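Local coordinates for PRESAN domain-containing protein (Plasmodium falciparum, PDB 7D2W) that is of unknown function but, as a helical-bundle protein of the PHIST/PRESAN family that is probably exported or secreted, may act by binding other proteins, at residues H74-C79 against T130-Q135; P113-Q118 against V172-I177; Y140-K145 against D150-F155. All blocks are in the same frame, centred on the assembly; numbering follows the deposited sequence. Where two conformers were deposited one is given.

Interaction 1: residues H74-C79 against T130-Q135; sequences HKNGIC and TLETEQ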
loop_
_atom_site.group_PDB
_atom_site.type_symbol
_atom_site.label_atom_id
_atom_site.label_comp_id
_atom_site.label_asym_id
_atom_site.label_seq_id
_atom_site.Cartn_x
_atom_site.Cartn_y
_atom_site.Cartn_z
ATOM N N HIS A 74 -7.598 9.720 -17.177
ATOM C CA HIS A 74 -6.635 8.622 -17.175
ATOM C C HIS A 74 -6.309 8.177 -15.745
ATOM O O HIS A 74 -6.112 6.984 -15.489
ATOM C CB HIS A 74 -5.350 9.026 -17.907
ATOM C CG HIS A 74 -5.507 9.166 -19.394
ATOM N ND1 HIS A 74 -5.766 8.097 -20.230
ATOM C CD2 HIS A 74 -5.444 10.262 -20.191
ATOM C CE1 HIS A 74 -5.860 8.532 -21.477
ATOM N NE2 HIS A 74 -5.676 9.841 -21.480
ATOM N N LYS A 75 -6.222 9.123 -14.807
ATOM C CA LYS A 75 -6.042 8.758 -13.400
ATOM C C LYS A 75 -7.195 7.882 -12.916
ATOM O O LYS A 75 -6.980 6.844 -12.278
ATOM C CB LYS A 75 -5.920 10.020 -12.538
ATOM C CG LYS A 75 -5.864 9.736 -11.021
ATOM C CD LYS A 75 -7.242 9.869 -10.375
ATOM C CE LYS A 75 -7.189 9.650 -8.854
ATOM N NZ LYS A 75 -8.585 9.618 -8.320
ATOM N N ASN A 76 -8.430 8.292 -13.215
ATOM C CA ASN A 76 -9.596 7.502 -12.829
ATOM C C ASN A 76 -9.532 6.095 -13.411
ATOM O O ASN A 76 -9.812 5.120 -12.709
ATOM C CB ASN A 76 -10.892 8.192 -13.276
ATOM C CG ASN A 76 -11.309 9.325 -12.351
ATOM O OD1 ASN A 76 -10.983 9.337 -11.162
ATOM N ND2 ASN A 76 -12.051 10.279 -12.895
ATOM N N GLY A 77 -9.138 5.968 -14.682
ATOM C CA GLY A 77 -9.031 4.646 -15.285
ATOM C C GLY A 77 -8.005 3.764 -14.596
ATOM O O GLY A 77 -8.199 2.554 -14.457
ATOM N N ILE A 78 -6.893 4.355 -14.168
ATOM C CA ILE A 78 -5.872 3.601 -13.453
ATOM C C ILE A 78 -6.405 3.129 -12.100
ATOM O O ILE A 78 -6.255 1.958 -11.729
ATOM C CB ILE A 78 -4.607 4.461 -13.286
ATOM C CG1 ILE A 78 -3.876 4.591 -14.622
ATOM C CG2 ILE A 78 -3.704 3.880 -12.187
ATOM C CD1 ILE A 78 -3.000 5.814 -14.703
ATOM N N CYS A 79 -7.043 4.022 -11.349
ATOM C CA CYS A 79 -7.535 3.620 -10.030
ATOM C C CYS A 79 -8.669 2.607 -10.139
ATOM O O CYS A 79 -8.730 1.646 -9.360
ATOM C CB CYS A 79 -7.977 4.846 -9.226
ATOM S SG CYS A 79 -6.581 5.944 -8.917
ATOM N N THR A 130 -16.468 6.622 -2.589
ATOM C CA THR A 130 -16.375 7.835 -1.782
ATOM C C THR A 130 -15.007 8.490 -1.934
ATOM O O THR A 130 -14.898 9.723 -1.969
ATOM C CB THR A 130 -16.654 7.525 -0.311
ATOM O OG1 THR A 130 -17.953 6.935 -0.184
ATOM C CG2 THR A 130 -16.600 8.798 0.503
ATOM N N LEU A 131 -13.943 7.681 -2.031
ATOM C CA LEU A 131 -12.622 8.277 -2.222
ATOM C C LEU A 131 -12.537 8.982 -3.568
ATOM O O LEU A 131 -11.969 10.074 -3.669
ATOM C CB LEU A 131 -11.510 7.227 -2.095
ATOM C CG LEU A 131 -10.071 7.753 -2.249
ATOM C CD1 LEU A 131 -9.734 8.887 -1.265
ATOM C CD2 LEU A 131 -9.051 6.622 -2.093
ATOM N N GLU A 132 -13.108 8.377 -4.616
ATOM C CA GLU A 132 -13.067 8.998 -5.937
ATOM C C GLU A 132 -13.744 10.368 -5.920
ATOM O O GLU A 132 -13.202 11.352 -6.439
ATOM C CB GLU A 132 -13.708 8.056 -6.965
ATOM C CG GLU A 132 -13.661 8.541 -8.397
ATOM C CD GLU A 132 -14.240 7.517 -9.365
ATOM O OE1 GLU A 132 -13.683 6.393 -9.463
ATOM O OE2 GLU A 132 -15.249 7.843 -10.023
ATOM N N THR A 133 -14.919 10.460 -5.291
ATOM C CA THR A 133 -15.624 11.735 -5.201
ATOM C C THR A 133 -14.803 12.768 -4.439
ATOM O O THR A 133 -14.687 13.923 -4.864
ATOM C CB THR A 133 -16.985 11.540 -4.521
ATOM O OG1 THR A 133 -17.793 10.668 -5.312
ATOM C CG2 THR A 133 -17.694 12.874 -4.351
ATOM N N GLU A 134 -14.239 12.371 -3.295
ATOM C CA GLU A 134 -13.450 13.296 -2.487
ATOM C C GLU A 134 -12.221 13.788 -3.246
ATOM O O GLU A 134 -11.908 14.983 -3.226
ATOM C CB GLU A 134 -13.040 12.618 -1.180
ATOM C CG GLU A 134 -12.038 13.420 -0.357
ATOM C CD GLU A 134 -11.070 12.534 0.411
ATOM O OE1 GLU A 134 -11.529 11.754 1.276
ATOM O OE2 GLU A 134 -9.850 12.611 0.141
ATOM N N GLN A 135 -11.515 12.882 -3.933
ATOM C CA GLN A 135 -10.348 13.295 -4.706
ATOM C C GLN A 135 -10.726 14.224 -5.854
ATOM O O GLN A 135 -10.046 15.225 -6.100
ATOM C CB GLN A 135 -9.605 12.062 -5.232
ATOM C CG GLN A 135 -8.898 11.316 -4.104
ATOM C CD GLN A 135 -8.040 10.180 -4.609
ATOM O OE1 GLN A 135 -8.122 9.789 -5.777
ATOM N NE2 GLN A 135 -7.197 9.647 -3.736
HETATM O O HOH W 1 -11.237 10.610 -8.779
#

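Interaction 2: residues P113-Q118 against V172-I177; sequences PKITWQ and VKYEKI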
loop_
_atom_site.group_PDB
_atom_site.type_symbol
_atom_site.label_atom_id
_atom_site.label_comp_id
_atom_site.label_asym_id
_atom_site.label_seq_id
_atom_site.Cartn_x
_atom_site.Cartn_y
_atom_site.Cartn_z
ATOM N N PRO A 113 -16.687 -14.202 12.243
ATOM C CA PRO A 113 -17.594 -13.357 11.460
ATOM C C PRO A 113 -18.288 -14.137 10.353
ATOM O O PRO A 113 -17.809 -15.172 9.881
ATOM C CB PRO A 113 -16.652 -12.299 10.870
ATOM C CG PRO A 113 -15.375 -13.042 10.681
ATOM C CD PRO A 113 -15.285 -14.041 11.811
ATOM N N LYS A 114 -19.443 -13.616 9.941
ATOM C CA LYS A 114 -20.255 -14.221 8.891
ATOM C C LYS A 114 -20.375 -13.290 7.691
ATOM O O LYS A 114 -21.451 -13.134 7.110
ATOM C CB LYS A 114 -21.635 -14.597 9.424
ATOM N N ILE A 115 -19.267 -12.658 7.299
ATOM C CA ILE A 115 -19.313 -11.730 6.177
ATOM C C ILE A 115 -19.445 -12.500 4.871
ATOM O O ILE A 115 -18.793 -13.532 4.659
ATOM C CB ILE A 115 -18.085 -10.802 6.158
ATOM C CG1 ILE A 115 -18.328 -9.669 5.165
ATOM C CG2 ILE A 115 -16.846 -11.533 5.724
ATOM C CD1 ILE A 115 -19.731 -9.110 5.224
ATOM N N THR A 116 -20.322 -12.012 4.004
ATOM C CA THR A 116 -20.592 -12.619 2.716
ATOM C C THR A 116 -19.850 -11.868 1.619
ATOM O O THR A 116 -19.280 -10.790 1.832
ATOM C CB THR A 116 -22.089 -12.618 2.431
ATOM O OG1 THR A 116 -22.543 -11.264 2.295
ATOM C CG2 THR A 116 -22.857 -13.329 3.551
ATOM N N TRP A 117 -19.870 -12.448 0.415
ATOM C CA TRP A 117 -19.256 -11.744 -0.703
ATOM C C TRP A 117 -19.979 -10.432 -0.974
ATOM O O TRP A 117 -19.342 -9.412 -1.256
ATOM C CB TRP A 117 -19.241 -12.608 -1.971
ATOM C CG TRP A 117 -18.766 -11.760 -3.106
ATOM C CD1 TRP A 117 -19.521 -11.222 -4.115
ATOM C CD2 TRP A 117 -17.449 -11.252 -3.279
ATOM N NE1 TRP A 117 -18.733 -10.450 -4.927
ATOM C CE2 TRP A 117 -17.456 -10.450 -4.435
ATOM C CE3 TRP A 117 -16.250 -11.413 -2.575
ATOM C CZ2 TRP A 117 -16.315 -9.816 -4.906
ATOM C CZ3 TRP A 117 -15.120 -10.786 -3.046
ATOM C CH2 TRP A 117 -15.156 -9.995 -4.199
ATOM N N GLN A 118 -21.315 -10.445 -0.888
ATOM C CA GLN A 118 -22.094 -9.229 -1.098
ATOM C C GLN A 118 -21.711 -8.144 -0.093
ATOM O O GLN A 118 -21.682 -6.959 -0.434
ATOM C CB GLN A 118 -23.587 -9.542 -1.013
ATOM C CG GLN A 118 -24.211 -9.971 -2.331
ATOM N N VAL A 172 -5.970 -6.470 2.897
ATOM C CA VAL A 172 -5.520 -6.966 4.195
ATOM C C VAL A 172 -6.717 -7.316 5.074
ATOM O O VAL A 172 -6.774 -8.395 5.679
ATOM C CB VAL A 172 -4.607 -5.909 4.850
ATOM C CG1 VAL A 172 -4.513 -6.089 6.356
ATOM C CG2 VAL A 172 -3.219 -5.950 4.198
ATOM N N LYS A 173 -7.698 -6.410 5.139
ATOM C CA LYS A 173 -8.884 -6.625 5.968
ATOM C C LYS A 173 -9.624 -7.902 5.581
ATOM O O LYS A 173 -9.992 -8.700 6.451
ATOM C CB LYS A 173 -9.819 -5.416 5.868
ATOM C CG LYS A 173 -11.173 -5.620 6.587
ATOM C CD LYS A 173 -11.914 -4.300 6.799
ATOM C CE LYS A 173 -12.576 -3.824 5.508
ATOM N NZ LYS A 173 -13.124 -2.420 5.591
ATOM N N TYR A 174 -9.880 -8.107 4.280
ATOM C CA TYR A 174 -10.685 -9.252 3.875
ATOM C C TYR A 174 -9.859 -10.523 3.775
ATOM O O TYR A 174 -10.406 -11.619 3.938
ATOM C CB TYR A 174 -11.412 -8.966 2.549
ATOM C CG TYR A 174 -12.561 -8.045 2.818
ATOM C CD1 TYR A 174 -13.720 -8.523 3.428
ATOM C CD2 TYR A 174 -12.461 -6.685 2.561
ATOM C CE1 TYR A 174 -14.759 -7.680 3.738
ATOM C CE2 TYR A 174 -13.501 -5.824 2.868
ATOM C CZ TYR A 174 -14.639 -6.329 3.464
ATOM O OH TYR A 174 -15.664 -5.484 3.773
ATOM N N GLU A 175 -8.554 -10.409 3.510
ATOM C CA GLU A 175 -7.728 -11.610 3.521
ATOM C C GLU A 175 -7.778 -12.281 4.884
ATOM O O GLU A 175 -7.845 -13.517 4.979
ATOM C CB GLU A 175 -6.285 -11.291 3.152
ATOM C CG GLU A 175 -5.516 -12.545 2.780
ATOM C CD GLU A 175 -4.031 -12.297 2.597
ATOM O OE1 GLU A 175 -3.614 -11.128 2.631
ATOM O OE2 GLU A 175 -3.280 -13.277 2.422
ATOM N N LYS A 176 -7.772 -11.480 5.947
ATOM C CA LYS A 176 -7.836 -12.043 7.288
ATOM C C LYS A 176 -9.191 -12.687 7.537
ATOM O O LYS A 176 -9.267 -13.825 8.015
ATOM C CB LYS A 176 -7.557 -10.959 8.328
ATOM C CG LYS A 176 -6.105 -10.535 8.403
ATOM C CD LYS A 176 -5.845 -9.614 9.588
ATOM C CE LYS A 176 -5.756 -8.154 9.159
ATOM N NZ LYS A 176 -4.545 -7.487 9.725
ATOM N N ILE A 177 -10.275 -11.974 7.211
ATOM C CA ILE A 177 -11.616 -12.498 7.468
ATOM C C ILE A 177 -11.852 -13.774 6.674
ATOM O O ILE A 177 -12.324 -14.779 7.214
ATOM C CB ILE A 177 -12.688 -11.444 7.146
ATOM C CG1 ILE A 177 -12.421 -10.152 7.898
ATOM C CG2 ILE A 177 -14.062 -11.954 7.541
ATOM C CD1 ILE A 177 -13.226 -8.998 7.356
#

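Interaction 3: residues Y140-K145 against D150-F155; sequences YNLLNK and DEIKSF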
loop_
_atom_site.group_PDB
_atom_site.type_symbol
_atom_site.label_atom_id
_atom_site.label_comp_id
_atom_site.label_asym_id
_atom_site.label_seq_id
_atom_site.Cartn_x
_atom_site.Cartn_y
_atom_site.Cartn_z
ATOM N N TYR A 140 -10.740 19.659 -8.511
ATOM C CA TYR A 140 -11.350 20.858 -9.077
ATOM C C TYR A 140 -10.999 22.100 -8.265
ATOM O O TYR A 140 -10.806 23.185 -8.827
ATOM C CB TYR A 140 -12.862 20.671 -9.184
ATOM C CG TYR A 140 -13.268 20.006 -10.474
ATOM C CD1 TYR A 140 -13.460 20.753 -11.632
ATOM C CD2 TYR A 140 -13.456 18.636 -10.539
ATOM C CE1 TYR A 140 -13.831 20.143 -12.821
ATOM C CE2 TYR A 140 -13.821 18.016 -11.720
ATOM C CZ TYR A 140 -14.009 18.770 -12.854
ATOM O OH TYR A 140 -14.378 18.150 -14.025
ATOM N N ASN A 141 -10.895 21.964 -6.943
ATOM C CA ASN A 141 -10.496 23.108 -6.131
ATOM C C ASN A 141 -9.071 23.543 -6.454
ATOM O O ASN A 141 -8.788 24.742 -6.545
ATOM C CB ASN A 141 -10.664 22.778 -4.649
ATOM C CG ASN A 141 -12.129 22.633 -4.251
ATOM O OD1 ASN A 141 -13.019 22.694 -5.099
ATOM N ND2 ASN A 141 -12.382 22.440 -2.961
ATOM N N LEU A 142 -8.165 22.585 -6.648
ATOM C CA LEU A 142 -6.809 22.912 -7.073
ATOM C C LEU A 142 -6.812 23.654 -8.399
ATOM O O LEU A 142 -6.117 24.661 -8.563
ATOM C CB LEU A 142 -5.989 21.635 -7.195
ATOM C CG LEU A 142 -4.541 21.676 -6.738
ATOM C CD1 LEU A 142 -4.438 22.287 -5.357
ATOM C CD2 LEU A 142 -4.029 20.261 -6.718
ATOM N N LEU A 143 -7.579 23.154 -9.366
ATOM C CA LEU A 143 -7.660 23.818 -10.662
ATOM C C LEU A 143 -8.160 25.249 -10.510
ATOM O O LEU A 143 -7.571 26.191 -11.054
ATOM C CB LEU A 143 -8.581 23.035 -11.599
ATOM C CG LEU A 143 -8.133 21.640 -12.045
ATOM C CD1 LEU A 143 -8.925 21.205 -13.259
ATOM C CD2 LEU A 143 -6.635 21.585 -12.317
ATOM N N ASN A 144 -9.250 25.427 -9.765
ATOM C CA ASN A 144 -9.893 26.734 -9.713
ATOM C C ASN A 144 -9.017 27.767 -9.018
ATOM O O ASN A 144 -9.092 28.954 -9.342
ATOM C CB ASN A 144 -11.261 26.610 -9.036
ATOM C CG ASN A 144 -12.247 25.785 -9.861
ATOM O OD1 ASN A 144 -12.086 25.641 -11.073
ATOM N ND2 ASN A 144 -13.269 25.240 -9.203
ATOM N N LYS A 145 -8.158 27.341 -8.091
ATOM C CA LYS A 145 -7.260 28.275 -7.423
ATOM C C LYS A 145 -5.956 28.477 -8.185
ATOM O O LYS A 145 -5.032 29.096 -7.639
ATOM C CB LYS A 145 -6.948 27.817 -6.000
ATOM C CG LYS A 145 -5.883 26.709 -5.886
ATOM C CD LYS A 145 -5.363 26.591 -4.451
ATOM C CE LYS A 145 -4.108 25.724 -4.381
ATOM N NZ LYS A 145 -3.941 25.077 -3.048
ATOM N N ASP A 150 3.670 22.001 -10.558
ATOM C CA ASP A 150 4.329 21.040 -9.670
ATOM C C ASP A 150 3.379 20.564 -8.584
ATOM O O ASP A 150 3.379 19.383 -8.212
ATOM C CB ASP A 150 5.569 21.663 -9.030
ATOM C CG ASP A 150 6.779 21.622 -9.935
ATOM O OD1 ASP A 150 6.673 21.098 -11.064
ATOM O OD2 ASP A 150 7.844 22.120 -9.506
ATOM N N GLU A 151 2.579 21.483 -8.049
ATOM C CA GLU A 151 1.626 21.131 -7.009
ATOM C C GLU A 151 0.556 20.200 -7.557
ATOM O O GLU A 151 0.167 19.223 -6.901
ATOM C CB GLU A 151 1.006 22.409 -6.426
ATOM C CG GLU A 151 -0.011 22.154 -5.313
ATOM C CD GLU A 151 -0.429 23.419 -4.557
ATOM O OE1 GLU A 151 -0.007 24.531 -4.940
ATOM O OE2 GLU A 151 -1.177 23.289 -3.559
ATOM N N ILE A 152 0.077 20.485 -8.764
ATOM C CA ILE A 152 -0.959 19.655 -9.368
ATOM C C ILE A 152 -0.432 18.253 -9.645
ATOM O O ILE A 152 -1.117 17.255 -9.389
ATOM C CB ILE A 152 -1.493 20.334 -10.642
ATOM C CG1 ILE A 152 -2.257 21.609 -10.267
ATOM C CG2 ILE A 152 -2.355 19.365 -11.453
ATOM C CD1 ILE A 152 -2.590 22.492 -11.459
ATOM N N LYS A 153 0.790 18.150 -10.173
ATOM C CA LYS A 153 1.360 16.833 -10.464
ATOM C C LYS A 153 1.536 16.013 -9.192
ATOM O O LYS A 153 1.215 14.816 -9.154
ATOM C CB LYS A 153 2.700 16.994 -11.186
ATOM C CG LYS A 153 2.603 17.653 -12.546
ATOM C CD LYS A 153 3.900 17.493 -13.336
ATOM C CE LYS A 153 5.037 18.293 -12.722
ATOM N NZ LYS A 153 6.049 18.673 -13.745
ATOM N N SER A 154 2.059 16.640 -8.137
ATOM C CA SER A 154 2.193 15.933 -6.870
ATOM C C SER A 154 0.831 15.521 -6.336
ATOM O O SER A 154 0.683 14.429 -5.775
ATOM C CB SER A 154 2.926 16.807 -5.845
ATOM O OG SER A 154 4.181 17.212 -6.356
ATOM N N PHE A 155 -0.178 16.383 -6.497
ATOM C CA PHE A 155 -1.515 16.032 -6.028
ATOM C C PHE A 155 -2.025 14.777 -6.733
ATOM O O PHE A 155 -2.534 13.849 -6.089
ATOM C CB PHE A 155 -2.466 17.210 -6.239
ATOM C CG PHE A 155 -3.914 16.835 -6.137
ATOM C CD1 PHE A 155 -4.545 16.772 -4.901
ATOM C CD2 PHE A 155 -4.639 16.519 -7.281
ATOM C CE1 PHE A 155 -5.877 16.417 -4.805
ATOM C CE2 PHE A 155 -5.962 16.157 -7.201
ATOM C CZ PHE A 155 -6.591 16.112 -5.945
#

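Interaction 1: residues H74-C79 against T130-Q135
Lys75 lies athwart the side chain of Gln135, its last two atoms against the amide oxygen. Lys75 NZ gives a short hydrogen bond to Gln135 OE1, 2.6 Å long, and approaches almost end-on to the carbonyl, with a C=O...N angle of 164°. The lysine chain bends at its second torsion (chi2 -96°) and then runs extended, which carries the ammonium over to the neighbouring helix. Which end of the amide faces the lysine is settled from behind: Gln135 NE2 is hydrogen-bonded to Cys159 O and Glu162 OE1, so OE1 is presented to Lys75. A water joins the same network. It accepts from Lys75 NZ at 2.9 Å and donates to Asn76 OD1 at 2.7 Å and to the backbone Glu132 O at 3.1 Å, so three groups hold it in place. The buried ammonium thus meets one amide oxygen and one ordered water, and the carboxylate of Glu162 behind the amide probably strengthens the pull on it. Glu132, extended, passes its CG 3.9 Å from Asn76 OD1, while its carboxylate goes to a salt bridge with Arg80. This polar bridge ties helix 65-93 to helix 117-144 inside the four-helix bundle. Helix 149-181 backs it, Ile160 packing on Lys75 and Phe163 on both Leu131 and Gln135.

Interaction 2: residues P113-Q118 against V172-I177
Pro113 O and Ile115 O both accept a hydrogen bond from NE2 of Gln181, and this pins the incoming loop to the helix on which Ile177 and Tyr174 sit. Between the two segments themselves no hydrogen bond forms; the contact is apolar. Ile177 is central, and its CG2 branch does the touching. Ile177 CG2, anti to the backbone N, meets Ile115 CG2 at 3.4 Å, tighter than carbons usually come. The same methyl, Ile177 CG2, also lies 3.6 Å from Pro113 CG. The two isoleucine side chains are nearly perpendicular, methyl against methyl, whereas the proline ring, which is poorly ordered, meets Ile177 at a slant. Ile115 sends its other branch, CG1, to Tyr174, where it lies at the ring's edge near the ring plane, 4.3 Å from Tyr174 CE1. The segment leads into helix 117-144 of the four-helix bundle: Thr116 is the N-cap, its OG1 accepting from Gly119 N, and Trp117 begins the first turn, its ring in a cation-pi contact with Arg91 of helix 65-93. Tyr174 is fixed at its far end, OH hydrogen-bonded to Asp123 OD2, the same oxygen that Lys173 NZ meets in a salt bridge, and the rest of the tyrosine rests on Leu90, Cys120 and Cys124, so its ring is packed among three helices.

Interaction 3: residues Y140-K145 against D150-F155
Lys145 sets its CG between its backbone N and carbonyl carbon (chi1 79°) and then runs extended, while Glu151, with CG opposite its backbone N (chi1 -180°), stretches out to meet it. The two chains are close to perpendicular, and Lys145 NZ reaches Glu151 OE2 at 3.3 Å, a salt bridge whose hydrogen bond is weak. Beneath this outer pair Leu142 carries most of the contact. Leu142 CD1 comes to 3.9 Å from Glu151 OE2, the two chains passing at a slant. Leu142 CD2 turns inward and sits over the junction of Phe155 CB and CG, 3.5 Å from CB and oblique to the ring; it also packs 4.2 Å from Ile152 CG1. Leu142 and Phe155 run antiparallel to one another, each passing the other's flank. Leu143 CD2 adds a further contact, 4.2 Å from Ile152 CD1. Ser154 OG is hydrogen-bonded to Asp150 OD1 of the second subunit. Here helix 117-144 ends and helix 149-181 sets off in reverse, the short segments running at 174° with axes 10.8 Å apart: an antiparallel helical hairpin, with Ala147 of the connection packed on Leu142 and Ile152. On the inner side Leu143 rests on Arg65 and Leu68 of helix 65-93.

In the fold
Interactions 1 and 3 use the middle and end of helix 117-144, interaction 2 the loop leading into it. Interaction 3 closes the hairpin to helix 149-181, and interaction 2 joins that lead-in to the same helix at the far end of the bundle, the two centres 36 Å apart; along the sequence the hairpin is nested inside the loop that interaction 2 closes. Interaction 1, 5 Å from the chain's centre, brings in helix 65-93. It touches interaction 3, Gln135 O packing on Phe155 CZ at 3.6 Å, but stays about 12 Å, nearest atoms, from interaction 2. The second subunit reaches interactions 2 and 3 alone. A mercury(II) ion lies about 10 Å from the Ile177 side chain.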